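Glycosyl hydrolase BlGH5_18 (Bifidobacterium longum subsp. infantis, PDB 7LQX) is a glycoside hydrolase of subfamily GH5_18 that probably takes part in the breakdown of N-glycans by this gut bacterium. Local coordinates at residues G361-A366 against G400-L405. Residues are numbered along the deposited sequence; the frame is centred on the assembly and turned at random.
Sequences GGNDAA and GARPTL
Ala365 and Ala366 meet Pro403 and Thr404 in a beta-alpha-beta unit, strand 365-369, helix 388-399 and strand 403-407, whose two strands lie next to each other and parallel. The unit belongs to the small three-stranded parallel sheet that lies outside the (beta/alpha)8 barrel of this GH5 enzyme, against its helix 248-264. Ala365 and Ala366 begin the central strand, and Thr404 belongs to the edge strand, reached through helix 388-399 and the Schellman motif at Gly400. Thr404 N donates to Ala365 O at 2.9 Å, and Thr404 is also backbone-bonded to Val367, further along the central strand, while Pro403 CA brings a C-H to Ala365 O. Ala366 and Thr404 put their side chains on one face of the sheet, where Ala366 CB lies 3.8 Å from Thr404 CG2; Thr404 OG1 turns to Glu259 of helix 248-264. Ala365 CB packs on Ala401 CB at 4.1 Å. The backbone N of Ala365 is buried here without a hydrogen-bond partner. Ahead of the strands, side chains take over from the sheet bonding. Asn363 crosses Thr404 at about a right angle, and its ND2 donates to Arg402 O at 2.9 Å, the oxygen lying in the amide plane although the nitrogen stands above the carbonyl plane. OD1 of the same amide accepts from Arg262, so both ends of the group are held and its rotation is fixed. Arg402 bends at chi3 (59°), which brings its guanidinium edge to the glycine carbonyls. NH2 donates to Gly361 O at 3.3 Å, that oxygen lying some 20° out of the guanidinium plane, and also to Gln302 O. Of the arginine's bonds to the two glycine carbonyls, the straightest is that from NE to Gly362 O, 3.0 Å long with an N-H...O angle of 166°, the oxygen in the guanidinium plane.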
loop_
_atom_site.group_PDB
_atom_site.type_symbol
_atom_site.label_atom_id
_atom_site.label_comp_id
_atom_site.label_asym_id
_atom_site.label_seq_id
_atom_site.Cartn_x
_atom_site.Cartn_y
_atom_site.Cartn_z
ATOM N N GLY A 361 2.727 28.816 -36.619
ATOM C CA GLY A 361 2.324 30.192 -36.422
ATOM C C GLY A 361 0.963 30.302 -35.776
ATOM O O GLY A 361 0.521 29.407 -35.046
ATOM N N GLY A 362 0.270 31.397 -36.092
ATOM C CA GLY A 362 -0.940 31.778 -35.399
ATOM C C GLY A 362 -2.171 31.007 -35.826
ATOM O O GLY A 362 -2.129 30.096 -36.652
ATOM N N ASN A 363 -3.298 31.402 -35.236
ATOM C CA ASN A 363 -4.572 30.714 -35.380
ATOM C C ASN A 363 -5.615 31.712 -35.838
ATOM O O ASN A 363 -5.770 32.768 -35.222
ATOM C CB ASN A 363 -5.007 30.167 -34.026
ATOM C CG ASN A 363 -4.099 29.080 -33.539
ATOM O OD1 ASN A 363 -3.108 29.330 -32.851
ATOM N ND2 ASN A 363 -4.429 27.845 -33.892
ATOM N N ASP A 364 -6.355 31.359 -36.888
ATOM C CA ASP A 364 -7.265 32.306 -37.512
ATOM C C ASP A 364 -8.601 32.418 -36.796
ATOM O O ASP A 364 -9.241 33.477 -36.867
ATOM C CB ASP A 364 -7.545 31.863 -38.950
ATOM C CG ASP A 364 -6.312 31.891 -39.820
ATOM O OD1 ASP A 364 -5.666 32.957 -39.898
ATOM O OD2 ASP A 364 -5.993 30.847 -40.429
ATOM N N ALA A 365 -9.053 31.349 -36.155
ATOM C CA ALA A 365 -10.383 31.291 -35.580
ATOM C C ALA A 365 -10.288 30.806 -34.146
ATOM O O ALA A 365 -9.327 30.139 -33.758
ATOM C CB ALA A 365 -11.286 30.337 -36.370
ATOM N N ALA A 366 -11.301 31.144 -33.356
ATOM C CA ALA A 366 -11.376 30.621 -32.002
ATOM C C ALA A 366 -12.821 30.392 -31.592
ATOM O O ALA A 366 -13.712 31.175 -31.943
ATOM C CB ALA A 366 -10.697 31.539 -30.978
ATOM N N GLY A 400 -10.076 23.408 -41.772
ATOM C CA GLY A 400 -8.798 24.048 -41.992
ATOM C C GLY A 400 -8.662 25.433 -41.404
ATOM O O GLY A 400 -7.755 26.171 -41.806
ATOM N N ALA A 401 -9.525 25.819 -40.463
ATOM C CA ALA A 401 -9.497 27.170 -39.916
ATOM C C ALA A 401 -8.436 27.356 -38.842
ATOM O O ALA A 401 -8.318 28.460 -38.299
ATOM C CB ALA A 401 -10.864 27.541 -39.339
ATOM N N ARG A 402 -7.680 26.310 -38.520
ATOM C CA ARG A 402 -6.649 26.359 -37.490
ATOM C C ARG A 402 -7.197 26.965 -36.199
ATOM O O ARG A 402 -6.657 27.941 -35.682
ATOM C CB ARG A 402 -5.430 27.144 -37.955
ATOM C CG ARG A 402 -4.560 26.456 -38.979
ATOM C CD ARG A 402 -3.305 27.296 -39.257
ATOM N NE ARG A 402 -2.488 27.526 -38.061
ATOM C CZ ARG A 402 -1.709 26.598 -37.508
ATOM N NH1 ARG A 402 -1.647 25.387 -38.040
ATOM N NH2 ARG A 402 -0.993 26.876 -36.428
ATOM N N PRO A 403 -8.282 26.415 -35.659
ATOM C CA PRO A 403 -8.893 27.049 -34.493
ATOM C C PRO A 403 -8.063 26.890 -33.233
ATOM O O PRO A 403 -7.387 25.879 -33.009
ATOM C CB PRO A 403 -10.224 26.300 -34.339
ATOM C CG PRO A 403 -9.918 24.913 -34.879
ATOM C CD PRO A 403 -9.003 25.188 -36.066
ATOM N N THR A 404 -8.169 27.898 -32.384
ATOM C CA THR A 404 -7.809 27.771 -30.982
ATOM C C THR A 404 -9.080 27.950 -30.153
ATOM O O THR A 404 -10.192 27.970 -30.679
ATOM C CB THR A 404 -6.673 28.730 -30.629
ATOM O OG1 THR A 404 -6.205 28.453 -29.303
ATOM C CG2 THR A 404 -7.104 30.197 -30.721
ATOM N N LEU A 405 -8.903 28.046 -28.844
ATOM C CA LEU A 405 -9.989 28.336 -27.919
ATOM C C LEU A 405 -9.604 29.558 -27.109
ATOM O O LEU A 405 -8.447 29.704 -26.719
ATOM C CB LEU A 405 -10.271 27.155 -26.993
ATOM C CG LEU A 405 -10.826 26.000 -27.845
ATOM C CD1 LEU A 405 -9.854 24.830 -27.908
ATOM C CD2 LEU A 405 -12.225 25.564 -27.434
HETATM O O HOH W 1 -6.253 28.587 -41.306
#